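Local coordinates for cellobiose 2-epimerase (Caldibacillus thermoamylovorans, PDB 5ZHB), which catalyses the C2 epimerisation of the reducing-end glucose of cellobiose, giving 4-O-beta-D-glucosyl-D-mannose, at residues A192-Y197 against L259-N264; Q139-I144 against D202-G207; L187-A192 against A210-L215. One frame throughout, in Å; residues are numbered along the deposited sequence.

Contact 1: residues A192-Y197 against L259-N264; sequences AYTNLY and LKVTGN
V261 reaches T194 and Y197 with its two methyl branches. CG1, anti to the backbone N (chi1 162°), comes to the edge of the Y197 ring near its plane, 3.5 Å from Y197 CD2. CG2 meets the methyl of the threonine, 3.8 Å from T194 CG2. V261 O is 3.6 Å from Y197 CE2. T194 and V261 are also the backbone register, their CA atoms being 6.8 Å apart. No hydrogen bond crosses: the contact is apolar packing between helices 183-199 and 245-262, consistent with consecutive inner helices of the (alpha/alpha)6 barrel expected for the N-acylglucosamine 2-epimerase family. Y197 carries its CG anti to N (chi1 -171°), which extends the ring from its own helix to the valine. T262 adds a methyl that approaches the ring obliquely, with T262 CG2 4.3 Å from Y197 CD2, while its hydroxyl bonds back to A258 O. In the same way T194 OG1 turns to L190 O, leaving methyls to make the interhelix touches. At G263 a positive phi of 71° ends the helical path in a Schellman motif, marked by the 3.0 Å bond from N264 N to L259 O.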
ATOM      1  N   ALA A 192       5.560   6.819  -0.933  1.00 19.80           N
ATOM      2  CA  ALA A 192       5.548   7.566  -2.180  1.00 21.50           C
ATOM      3  C   ALA A 192       6.832   8.385  -2.357  1.00 21.25           C
ATOM      4  O   ALA A 192       7.465   8.395  -3.417  1.00 21.24           O
ATOM      5  CB  ALA A 192       4.337   8.457  -2.132  1.00 22.59           C
ATOM      6  N   TYR A 193       7.208   9.079  -1.297  1.00 22.87           N
ATOM      7  CA  TYR A 193       8.361   9.965  -1.349  1.00 24.76           C
ATOM      8  C   TYR A 193       9.654   9.181  -1.526  1.00 25.72           C
ATOM      9  O   TYR A 193      10.558   9.684  -2.182  1.00 27.81           O
ATOM     10  CB  TYR A 193       8.469  10.808  -0.082  1.00 23.32           C
ATOM     11  CG  TYR A 193       7.513  11.992   0.002  1.00 24.12           C
ATOM     12  CD1 TYR A 193       6.462  12.154  -0.899  1.00 24.80           C
ATOM     13  CD2 TYR A 193       7.676  12.949   0.995  1.00 22.85           C
ATOM     14  CE1 TYR A 193       5.619  13.242  -0.818  1.00 23.85           C
ATOM     15  CE2 TYR A 193       6.840  14.049   1.082  1.00 23.61           C
ATOM     16  CZ  TYR A 193       5.819  14.207   0.159  1.00 23.84           C
ATOM     17  OH  TYR A 193       4.972  15.284   0.281  1.00 23.13           O
ATOM     18  N   THR A 194       9.753   7.983  -0.923  1.00 25.13           N
ATOM     19  CA  THR A 194      10.875   7.088  -1.200  1.00 22.98           C
ATOM     20  C   THR A 194      11.039   6.864  -2.703  1.00 25.18           C
ATOM     21  O   THR A 194      12.157   6.953  -3.237  1.00 25.68           O
ATOM     22  CB  THR A 194      10.694   5.759  -0.481  1.00 22.09           C
ATOM     23  OG1 THR A 194      10.643   6.134   0.888  1.00 22.42           O
ATOM     24  CG2 THR A 194      11.851   4.796  -0.683  1.00 22.86           C
ATOM     25  N   ASN A 195       9.924   6.596  -3.391  1.00 23.83           N
ATOM     26  CA  ASN A 195       9.950   6.283  -4.816  1.00 21.22           C
ATOM     27  C   ASN A 195      10.285   7.528  -5.641  1.00 22.91           C
ATOM     28  O   ASN A 195      10.959   7.427  -6.692  1.00 24.97           O
ATOM     29  CB  ASN A 195       8.659   5.578  -5.235  1.00 23.91           C
ATOM     30  CG  ASN A 195       8.888   4.472  -6.231  1.00 23.38           C
ATOM     31  OD1 ASN A 195       9.814   3.657  -6.075  1.00 24.75           O
ATOM     32  ND2 ASN A 195       8.064   4.418  -7.275  1.00 25.54           N
ATOM     33  N   LEU A 196       9.829   8.688  -5.162  1.00 22.94           N
ATOM     34  CA  LEU A 196      10.081   9.951  -5.844  1.00 27.98           C
ATOM     35  C   LEU A 196      11.586  10.231  -5.795  1.00 30.01           C
ATOM     36  O   LEU A 196      12.187  10.614  -6.801  1.00 27.58           O
ATOM     37  CB  LEU A 196       9.252  11.076  -5.228  1.00 27.52           C
ATOM     38  CG  LEU A 196       9.404  12.471  -5.857  1.00 27.23           C
ATOM     39  CD1 LEU A 196       9.137  12.501  -7.359  1.00 25.89           C
ATOM     40  CD2 LEU A 196       8.504  13.468  -5.170  1.00 27.11           C
ATOM     41  N   TYR A 197      12.200   9.984  -4.631  1.00 31.27           N
ATOM     42  CA  TYR A 197      13.615  10.282  -4.444  1.00 28.12           C
ATOM     43  C   TYR A 197      14.472   9.364  -5.317  1.00 33.60           C
ATOM     44  O   TYR A 197      15.536   9.773  -5.777  1.00 37.85           O
ATOM     45  CB  TYR A 197      13.960  10.198  -2.957  1.00 30.25           C
ATOM     46  CG  TYR A 197      15.358  10.719  -2.676  1.00 29.93           C
ATOM     47  CD1 TYR A 197      15.595  12.076  -2.503  1.00 31.90           C
ATOM     48  CD2 TYR A 197      16.452   9.857  -2.707  1.00 35.20           C
ATOM     49  CE1 TYR A 197      16.880  12.557  -2.302  1.00 36.75           C
ATOM     50  CE2 TYR A 197      17.735  10.317  -2.466  1.00 37.00           C
ATOM     51  CZ  TYR A 197      17.946  11.671  -2.277  1.00 40.27           C
ATOM     52  OH  TYR A 197      19.215  12.104  -2.070  1.00 41.90           O
ATOM     53  N   LEU A 259      15.244   4.413   4.550  1.00 26.71           N
ATOM     54  CA  LEU A 259      16.616   4.448   5.046  1.00 24.84           C
ATOM     55  C   LEU A 259      17.634   4.165   3.946  1.00 28.55           C
ATOM     56  O   LEU A 259      18.605   4.915   3.815  1.00 31.00           O
ATOM     57  CB  LEU A 259      16.756   3.496   6.228  1.00 23.74           C
ATOM     58  CG  LEU A 259      15.972   3.866   7.481  1.00 24.14           C
ATOM     59  CD1 LEU A 259      16.181   2.786   8.544  1.00 25.71           C
ATOM     60  CD2 LEU A 259      16.319   5.243   7.998  1.00 27.06           C
ATOM     61  N   LYS A 260      17.442   3.086   3.178  1.00 31.37           N
ATOM     62  CA  LYS A 260      18.402   2.669   2.170  1.00 31.01           C
ATOM     63  C   LYS A 260      18.517   3.688   1.035  1.00 34.89           C
ATOM     64  O   LYS A 260      19.631   3.991   0.579  1.00 35.53           O
ATOM     65  CB  LYS A 260      18.049   1.306   1.560  1.00 33.02           C
ATOM     66  CG  LYS A 260      18.091   0.104   2.494  1.00 35.10           C
ATOM     67  CD  LYS A 260      17.226  -1.072   2.045  1.00 36.71           C
ATOM     68  CE  LYS A 260      17.131  -2.097   3.112  1.00 38.40           C
ATOM     69  NZ  LYS A 260      16.221  -3.221   2.859  1.00 37.82           N
ATOM     70  N   VAL A 261      17.374   4.192   0.538  1.00 30.80           N
ATOM     71  CA  VAL A 261      17.352   5.110  -0.599  1.00 31.83           C
ATOM     72  C   VAL A 261      18.015   6.440  -0.239  1.00 28.94           C
ATOM     73  O   VAL A 261      18.622   7.091  -1.084  1.00 34.34           O
ATOM     74  CB  VAL A 261      15.891   5.282  -1.068  1.00 36.74           C
ATOM     75  CG1 VAL A 261      15.666   6.501  -1.940  1.00 40.05           C
ATOM     76  CG2 VAL A 261      15.363   4.032  -1.760  1.00 37.39           C
ATOM     77  N   THR A 262      17.921   6.862   1.020  1.00 31.19           N
ATOM     78  CA  THR A 262      18.493   8.138   1.407  1.00 30.69           C
ATOM     79  C   THR A 262      19.840   8.014   2.152  1.00 34.87           C
ATOM     80  O   THR A 262      20.378   9.035   2.574  1.00 36.58           O
ATOM     81  CB  THR A 262      17.493   8.911   2.249  1.00 28.79           C
ATOM     82  OG1 THR A 262      17.258   8.242   3.488  1.00 27.95           O
ATOM     83  CG2 THR A 262      16.198   9.164   1.501  1.00 29.80           C
ATOM     84  N   GLY A 263      20.363   6.804   2.390  1.00 37.20           N
ATOM     85  CA  GLY A 263      21.662   6.645   3.037  1.00 34.89           C
ATOM     86  C   GLY A 263      21.622   7.006   4.521  1.00 36.83           C
ATOM     87  O   GLY A 263      22.615   7.432   5.103  1.00 36.39           O
ATOM     88  N   ASN A 264      20.471   6.812   5.159  1.00 36.72           N
ATOM     89  CA  ASN A 264      20.319   7.177   6.551  1.00 37.78           C
ATOM     90  C   ASN A 264      20.753   5.987   7.415  1.00 42.72           C
ATOM     91  O   ASN A 264      20.032   5.001   7.507  1.00 36.21           O
ATOM     92  CB  ASN A 264      18.909   7.699   6.782  1.00 38.56           C
ATOM     93  CG  ASN A 264      18.662   8.127   8.210  1.00 40.50           C
ATOM     94  OD1 ASN A 264      19.328   7.679   9.151  1.00 38.73           O
ATOM     95  ND2 ASN A 264      17.656   8.954   8.404  1.00 41.54           N
TER

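Contact 2: residues Q139-I144 against D202-G207; sequences QLYKLI and DEQLKG
Y141 spans the gap to L205 and D202 with the outer end of its ring and its hydroxyl, since the closest CA pair of the two segments, Y141 and L205, is 9.2 Å apart. The apolar part of the contact is small. Y141 CE1 lies 3.8 Å from L205 CD1, the methyl coming to the ring obliquely, and farther along Y141 OH is 3.6 Å from L205 CA. With CG anti to the backbone N (chi1 167°), the tyrosine stretches out from helix 131-145 and ends beside the first turn of helix 203-220.

The polar part runs through one water. It lies in the ring plane at the edge, 2.7 Å from Y141 OH, and donates a hydrogen bond to the D202 carboxylate, 2.7 Å from D202 OD2. The direct separation of Y141 OH and D202 OD2 is 4.5 Å, so the water supplies the polar link.

D202 OD2 has a second task. D202 is the N-cap of helix 203-220, and L205 N donates to this oxygen over 2.8 Å at an N-H...O angle of 153°, on the anti side and 22° out of the carboxylate plane. One oxygen therefore serves both the helix start and the bridge, and its negative charge would probably favour the donating water.

Helices 131-145 and 203-220 are consistent with neighbouring outer helices of the (alpha/alpha)6 barrel. Helix 183-199 packs beside the pair: L196 touches both Y141 and L205, and the Y193 ring meets that of Y141 edge-to-face. L140 and I144 pack on helix 111-128.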
ATOM      1  N   GLN A 139       3.776  17.810  -9.208  1.00 33.34           N
ATOM      2  CA  GLN A 139       2.606  18.602  -8.833  1.00 31.95           C
ATOM      3  C   GLN A 139       1.920  18.050  -7.573  1.00 31.27           C
ATOM      4  O   GLN A 139       1.499  18.807  -6.704  1.00 28.06           O
ATOM      5  CB  GLN A 139       1.524  18.694  -9.908  1.00 34.46           C
ATOM      6  CG  GLN A 139       1.931  19.494 -11.139  1.00 42.50           C
ATOM      7  CD  GLN A 139       0.813  19.569 -12.157  1.00 45.26           C
ATOM      8  OE1 GLN A 139      -0.338  19.870 -11.807  1.00 41.24           O
ATOM      9  NE2 GLN A 139       1.141  19.256 -13.407  1.00 44.54           N
ATOM     10  N   LEU A 140       1.725  16.729  -7.503  1.00 27.47           N
ATOM     11  CA  LEU A 140       1.059  16.138  -6.351  1.00 25.35           C
ATOM     12  C   LEU A 140       1.912  16.325  -5.097  1.00 25.10           C
ATOM     13  O   LEU A 140       1.368  16.635  -4.056  1.00 24.32           O
ATOM     14  CB  LEU A 140       0.762  14.661  -6.619  1.00 25.30           C
ATOM     15  CG  LEU A 140      -0.125  14.372  -7.832  1.00 26.22           C
ATOM     16  CD1 LEU A 140      -0.340  12.881  -8.073  1.00 29.01           C
ATOM     17  CD2 LEU A 140      -1.454  15.075  -7.642  1.00 28.17           C
ATOM     18  N   TYR A 141       3.231  16.115  -5.209  1.00 28.21           N
ATOM     19  CA  TYR A 141       4.179  16.372  -4.125  1.00 29.79           C
ATOM     20  C   TYR A 141       3.980  17.796  -3.594  1.00 29.78           C
ATOM     21  O   TYR A 141       3.888  18.027  -2.391  1.00 29.45           O
ATOM     22  CB  TYR A 141       5.600  16.087  -4.642  1.00 31.14           C
ATOM     23  CG  TYR A 141       6.744  16.587  -3.766  1.00 31.32           C
ATOM     24  CD1 TYR A 141       6.932  16.093  -2.478  1.00 31.13           C
ATOM     25  CD2 TYR A 141       7.621  17.579  -4.209  1.00 35.62           C
ATOM     26  CE1 TYR A 141       7.940  16.573  -1.660  1.00 33.56           C
ATOM     27  CE2 TYR A 141       8.649  18.058  -3.405  1.00 34.50           C
ATOM     28  CZ  TYR A 141       8.822  17.536  -2.135  1.00 35.95           C
ATOM     29  OH  TYR A 141       9.804  18.002  -1.312  1.00 33.10           O
ATOM     30  N   LYS A 142       3.849  18.756  -4.511  1.00 32.27           N
ATOM     31  CA  LYS A 142       3.716  20.156  -4.139  1.00 33.14           C
ATOM     32  C   LYS A 142       2.436  20.367  -3.325  1.00 30.54           C
ATOM     33  O   LYS A 142       2.429  21.056  -2.301  1.00 28.82           O
ATOM     34  CB  LYS A 142       3.850  20.933  -5.455  1.00 39.00           C
ATOM     35  CG  LYS A 142       4.371  22.364  -5.336  1.00 51.02           C
ATOM     36  CD  LYS A 142       3.314  23.459  -5.329  1.00 58.05           C
ATOM     37  CE  LYS A 142       3.732  24.681  -4.549  1.00 64.28           C
ATOM     38  NZ  LYS A 142       5.106  25.129  -4.826  1.00 71.59           N
ATOM     39  N   LEU A 143       1.338  19.739  -3.770  1.00 28.69           N
ATOM     40  CA  LEU A 143       0.086  19.824  -3.049  1.00 28.68           C
ATOM     41  C   LEU A 143       0.248  19.286  -1.634  1.00 25.22           C
ATOM     42  O   LEU A 143      -0.228  19.892  -0.692  1.00 25.89           O
ATOM     43  CB  LEU A 143      -1.001  19.078  -3.829  1.00 30.61           C
ATOM     44  CG  LEU A 143      -1.488  19.786  -5.096  1.00 32.53           C
ATOM     45  CD1 LEU A 143      -2.354  18.900  -5.956  1.00 33.60           C
ATOM     46  CD2 LEU A 143      -2.243  21.046  -4.693  1.00 34.52           C
ATOM     47  N   ILE A 144       0.889  18.117  -1.506  1.00 25.36           N
ATOM     48  CA  ILE A 144       0.964  17.432  -0.229  1.00 26.43           C
ATOM     49  C   ILE A 144       1.798  18.287   0.719  1.00 25.77           C
ATOM     50  O   ILE A 144       1.500  18.350   1.898  1.00 23.35           O
ATOM     51  CB  ILE A 144       1.542  16.004  -0.371  1.00 25.65           C
ATOM     52  CG1 ILE A 144       0.646  15.086  -1.269  1.00 26.22           C
ATOM     53  CG2 ILE A 144       1.747  15.383   1.010  1.00 25.17           C
ATOM     54  CD1 ILE A 144       1.385  13.904  -1.886  1.00 27.70           C
ATOM     55  N   ASP A 202      16.237  15.149  -4.950  1.00 41.71           N
ATOM     56  CA  ASP A 202      16.150  16.504  -4.442  1.00 40.12           C
ATOM     57  C   ASP A 202      16.500  16.550  -2.957  1.00 41.60           C
ATOM     58  O   ASP A 202      15.958  15.792  -2.152  1.00 37.05           O
ATOM     59  CB  ASP A 202      14.737  17.035  -4.613  1.00 42.66           C
ATOM     60  CG  ASP A 202      14.537  18.437  -4.078  1.00 37.97           C
ATOM     61  OD1 ASP A 202      15.071  19.337  -4.720  1.00 40.51           O
ATOM     62  OD2 ASP A 202      13.918  18.589  -2.997  1.00 38.54           O
ATOM     63  N   GLU A 203      17.361  17.498  -2.563  1.00 39.19           N
ATOM     64  CA  GLU A 203      17.826  17.563  -1.183  1.00 36.24           C
ATOM     65  C   GLU A 203      16.683  17.937  -0.234  1.00 33.32           C
ATOM     66  O   GLU A 203      16.587  17.427   0.893  1.00 34.62           O
ATOM     67  CB  GLU A 203      19.019  18.526  -1.095  1.00 41.50           C
ATOM     68  CG  GLU A 203      19.622  18.650   0.305  1.00 49.01           C
ATOM     69  CD  GLU A 203      20.462  17.493   0.854  1.00 52.07           C
ATOM     70  OE1 GLU A 203      20.888  16.556   0.129  1.00 45.08           O
ATOM     71  OE2 GLU A 203      20.681  17.538   2.086  1.00 64.88           O
ATOM     72  N   GLN A 204      15.793  18.832  -0.655  1.00 32.27           N
ATOM     73  CA  GLN A 204      14.662  19.158   0.199  1.00 32.28           C
ATOM     74  C   GLN A 204      13.766  17.923   0.429  1.00 27.96           C
ATOM     75  O   GLN A 204      13.322  17.683   1.558  1.00 32.35           O
ATOM     76  CB  GLN A 204      13.886  20.355  -0.347  1.00 39.18           C
ATOM     77  CG  GLN A 204      12.712  20.739   0.544  1.00 46.13           C
ATOM     78  CD  GLN A 204      12.149  22.112   0.231  1.00 58.06           C
ATOM     79  OE1 GLN A 204      12.887  23.082   0.020  1.00 55.02           O
ATOM     80  NE2 GLN A 204      10.825  22.207   0.218  1.00 59.74           N
ATOM     81  N   LEU A 205      13.483  17.160  -0.631  1.00 30.22           N
ATOM     82  CA  LEU A 205      12.692  15.931  -0.535  1.00 30.51           C
ATOM     83  C   LEU A 205      13.359  14.982   0.470  1.00 31.75           C
ATOM     84  O   LEU A 205      12.716  14.507   1.420  1.00 29.78           O
ATOM     85  CB  LEU A 205      12.571  15.314  -1.929  1.00 30.25           C
ATOM     86  CG  LEU A 205      11.983  13.896  -2.019  1.00 29.93           C
ATOM     87  CD1 LEU A 205      10.597  13.820  -1.372  1.00 29.34           C
ATOM     88  CD2 LEU A 205      11.916  13.398  -3.421  1.00 29.38           C
ATOM     89  N   LYS A 206      14.681  14.790   0.300  1.00 31.69           N
ATOM     90  CA  LYS A 206      15.463  14.002   1.244  1.00 31.03           C
ATOM     91  C   LYS A 206      15.133  14.396   2.681  1.00 30.93           C
ATOM     92  O   LYS A 206      14.929  13.538   3.547  1.00 31.49           O
ATOM     93  CB  LYS A 206      16.969  14.145   0.990  1.00 33.08           C
ATOM     94  CG  LYS A 206      17.812  13.048   1.622  1.00 39.04           C
ATOM     95  CD  LYS A 206      19.307  13.288   1.468  1.00 42.82           C
ATOM     96  CE  LYS A 206      20.126  12.271   2.170  1.00 46.91           C
ATOM     97  NZ  LYS A 206      21.523  12.378   1.744  1.00 48.11           N
ATOM     98  N   GLY A 207      15.058  15.709   2.939  1.00 29.97           N
ATOM     99  CA  GLY A 207      14.770  16.177   4.273  1.00 29.25           C
ATOM    100  C   GLY A 207      13.339  15.880   4.695  1.00 26.69           C
ATOM    101  O   GLY A 207      13.079  15.727   5.887  1.00 27.14           O
TER
HETATM  102  O   HOH W   1      11.437  19.610  -2.692  1.00 35.00           O

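Contact 3: residues L187-A192 against A210-L215; sequences LHVLEA and ANLIDL
V189 and L190 meet L212 and I213 entirely through aliphatic groups; neither the H188 ring nor the E191 carboxylate touches 210-215. One face of the H188 ring has L187 CG 4.3 Å above its plane, offset toward the rim. E191 OE2 lies in plane at the edge; the hydrogen bond from H188 ND1 goes to E191 OE1, modelled at a doubtful 2.5 Å. The rings of F116 (planes at about 30°) and Y112 also meet H188, and R379 and Y375 grip E191 OE2. Across the interface the helix axes come within 10.0 Å and run roughly antiparallel, with 146° between their N-to-C directions. Helices 183-199 and 203-220 are consecutive, consistent with an alpha-hairpin of the (alpha/alpha)6 barrel. L190 and L212 give the nearest CA pair, 6.3 Å. L212 has CG beside its backbone N (chi1 -81°), which sends CD1 against the other helix, 3.7 Å from V189 CG1; the two side chains cross at about a right angle. L190 slides past L212 in the opposite direction, putting L190 CD1 4.0 Å from L212 CB. The same L190 CD1 is 4.2 Å from I213 CG1, while I255 and A258 of helix 245-262 also touch L190.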
ATOM      1  N   LEU A 187       2.414   6.755   6.487  1.00 19.70           N
ATOM      2  CA  LEU A 187       3.156   5.623   5.925  1.00 20.12           C
ATOM      3  C   LEU A 187       3.232   5.753   4.407  1.00 18.41           C
ATOM      4  O   LEU A 187       4.307   5.581   3.799  1.00 19.92           O
ATOM      5  CB  LEU A 187       2.503   4.306   6.364  1.00 19.28           C
ATOM      6  CG  LEU A 187       3.131   3.008   5.826  1.00 19.57           C
ATOM      7  CD1 LEU A 187       4.592   2.936   6.165  1.00 20.70           C
ATOM      8  CD2 LEU A 187       2.421   1.781   6.335  1.00 21.44           C
ATOM      9  N   HIS A 188       2.062   6.003   3.782  1.00 18.18           N
ATOM     10  CA  HIS A 188       1.980   6.039   2.320  1.00 17.57           C
ATOM     11  C   HIS A 188       2.598   7.318   1.756  1.00 18.69           C
ATOM     12  O   HIS A 188       3.093   7.298   0.631  1.00 17.66           O
ATOM     13  CB  HIS A 188       0.586   5.632   1.831  1.00 17.98           C
ATOM     14  CG  HIS A 188       0.321   4.223   2.223  1.00 18.38           C
ATOM     15  ND1 HIS A 188       0.970   3.161   1.619  1.00 19.33           N
ATOM     16  CD2 HIS A 188      -0.370   3.694   3.233  1.00 19.89           C
ATOM     17  CE1 HIS A 188       0.592   2.040   2.226  1.00 19.82           C
ATOM     18  NE2 HIS A 188      -0.192   2.336   3.202  1.00 18.11           N
ATOM     19  N   VAL A 189       2.636   8.410   2.527  1.00 18.52           N
ATOM     20  CA  VAL A 189       3.428   9.544   2.095  1.00 20.01           C
ATOM     21  C   VAL A 189       4.902   9.127   2.053  1.00 20.51           C
ATOM     22  O   VAL A 189       5.595   9.396   1.081  1.00 19.15           O
ATOM     23  CB  VAL A 189       3.194  10.803   2.944  1.00 20.50           C
ATOM     24  CG1 VAL A 189       4.183  11.918   2.595  1.00 21.91           C
ATOM     25  CG2 VAL A 189       1.760  11.283   2.785  1.00 21.76           C
ATOM     26  N   LEU A 190       5.390   8.477   3.118  1.00 21.76           N
ATOM     27  CA  LEU A 190       6.784   8.022   3.140  1.00 22.22           C
ATOM     28  C   LEU A 190       7.083   7.066   1.981  1.00 20.17           C
ATOM     29  O   LEU A 190       8.091   7.196   1.291  1.00 20.83           O
ATOM     30  CB  LEU A 190       7.053   7.396   4.505  1.00 20.88           C
ATOM     31  CG  LEU A 190       8.447   6.795   4.709  1.00 21.89           C
ATOM     32  CD1 LEU A 190       9.561   7.822   4.566  1.00 22.66           C
ATOM     33  CD2 LEU A 190       8.474   6.218   6.086  1.00 23.68           C
ATOM     34  N   GLU A 191       6.186   6.113   1.738  1.00 20.46           N
ATOM     35  CA  GLU A 191       6.339   5.146   0.661  1.00 21.62           C
ATOM     36  C   GLU A 191       6.480   5.885  -0.672  1.00 22.23           C
ATOM     37  O   GLU A 191       7.348   5.582  -1.465  1.00 18.37           O
ATOM     38  CB  GLU A 191       5.100   4.250   0.700  1.00 19.65           C
ATOM     39  CG  GLU A 191       4.914   3.306  -0.480  1.00 22.84           C
ATOM     40  CD  GLU A 191       3.559   2.621  -0.395  1.00 21.62           C
ATOM     41  OE1 GLU A 191       2.543   3.342  -0.313  1.00 21.38           O
ATOM     42  OE2 GLU A 191       3.518   1.392  -0.344  1.00 21.36           O
ATOM     43  N   ALA A 192       5.560   6.819  -0.933  1.00 19.80           N
ATOM     44  CA  ALA A 192       5.548   7.566  -2.180  1.00 21.50           C
ATOM     45  C   ALA A 192       6.832   8.385  -2.357  1.00 21.25           C
ATOM     46  O   ALA A 192       7.465   8.395  -3.417  1.00 21.24           O
ATOM     47  CB  ALA A 192       4.337   8.457  -2.132  1.00 22.59           C
ATOM     48  N   ALA A 210      13.438  12.372   5.897  1.00 28.67           N
ATOM     49  CA  ALA A 210      14.063  12.243   7.209  1.00 27.18           C
ATOM     50  C   ALA A 210      13.078  12.663   8.280  1.00 25.46           C
ATOM     51  O   ALA A 210      12.983  12.028   9.333  1.00 27.89           O
ATOM     52  CB  ALA A 210      15.367  13.042   7.292  1.00 29.51           C
ATOM     53  N   ASN A 211      12.295  13.707   7.979  1.00 24.37           N
ATOM     54  CA  ASN A 211      11.241  14.139   8.872  1.00 25.23           C
ATOM     55  C   ASN A 211      10.211  13.028   9.121  1.00 23.90           C
ATOM     56  O   ASN A 211       9.868  12.763  10.275  1.00 26.40           O
ATOM     57  CB  ASN A 211      10.655  15.469   8.404  1.00 28.10           C
ATOM     58  CG  ASN A 211       9.587  15.983   9.334  1.00 31.52           C
ATOM     59  OD1 ASN A 211       9.828  16.196  10.524  1.00 28.29           O
ATOM     60  ND2 ASN A 211       8.377  16.164   8.822  1.00 33.72           N
ATOM     61  N   LEU A 212       9.690  12.391   8.066  1.00 26.03           N
ATOM     62  CA  LEU A 212       8.729  11.285   8.227  1.00 23.27           C
ATOM     63  C   LEU A 212       9.294  10.140   9.068  1.00 22.25           C
ATOM     64  O   LEU A 212       8.600   9.564   9.932  1.00 25.42           O
ATOM     65  CB  LEU A 212       8.296  10.830   6.829  1.00 23.57           C
ATOM     66  CG  LEU A 212       7.202  11.712   6.194  1.00 23.56           C
ATOM     67  CD1 LEU A 212       7.186  11.683   4.713  1.00 22.70           C
ATOM     68  CD2 LEU A 212       5.827  11.303   6.694  1.00 25.29           C
ATOM     69  N   ILE A 213      10.556   9.818   8.842  1.00 26.08           N
ATOM     70  CA  ILE A 213      11.176   8.724   9.580  1.00 25.36           C
ATOM     71  C   ILE A 213      11.215   9.054  11.061  1.00 25.32           C
ATOM     72  O   ILE A 213      10.866   8.240  11.920  1.00 29.21           O
ATOM     73  CB  ILE A 213      12.559   8.382   9.005  1.00 28.29           C
ATOM     74  CG1 ILE A 213      12.416   7.768   7.638  1.00 28.01           C
ATOM     75  CG2 ILE A 213      13.321   7.443   9.967  1.00 31.11           C
ATOM     76  CD1 ILE A 213      13.661   7.864   6.782  1.00 29.02           C
ATOM     77  N   ASP A 214      11.553  10.302  11.369  1.00 30.16           N
ATOM     78  CA  ASP A 214      11.654  10.740  12.756  1.00 28.83           C
ATOM     79  C   ASP A 214      10.284  10.786  13.425  1.00 30.02           C
ATOM     80  O   ASP A 214      10.138  10.352  14.573  1.00 26.54           O
ATOM     81  CB  ASP A 214      12.470  12.017  12.828  1.00 35.23           C
ATOM     82  CG  ASP A 214      13.038  12.244  14.217  1.00 42.70           C
ATOM     83  OD1 ASP A 214      13.851  11.394  14.656  1.00 44.31           O
ATOM     84  OD2 ASP A 214      12.545  13.158  14.883  1.00 45.45           O
ATOM     85  N   LEU A 215       9.249  11.230  12.677  1.00 26.84           N
ATOM     86  CA  LEU A 215       7.889  11.147  13.176  1.00 25.68           C
ATOM     87  C   LEU A 215       7.516   9.694  13.488  1.00 22.48           C
ATOM     88  O   LEU A 215       6.884   9.414  14.505  1.00 24.13           O
ATOM     89  CB  LEU A 215       6.920  11.762  12.165  1.00 24.92           C
ATOM     90  CG  LEU A 215       6.920  13.288  12.004  1.00 27.20           C
ATOM     91  CD1 LEU A 215       6.104  13.678  10.794  1.00 28.98           C
ATOM     92  CD2 LEU A 215       6.349  13.930  13.225  1.00 26.64           C
TER

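Overall arrangement
From the N terminus, 139-144 opens the first loop, which contact 2 closes at 202-207. Within that span helix 183-199 begins: 187-192 pairs with 210-215 in contact 3, the shortest closure with 17 residues between, and 192-197 waits until 259-264 to close contact 1. Every pair of contacts crosses and none nests. Helix 183-199 supplies contacts 1 and 3, which share A192 and have centres about 9 Å apart; helix 203-220 supplies contacts 2 and 3. Contacts 1 and 2 touch directly, for instance where T262 O lies 3.3 Å from K206 CE. Together they join helix 131-145, the hairpin 183-220 and helix 245-262 on one side of the chain's centre.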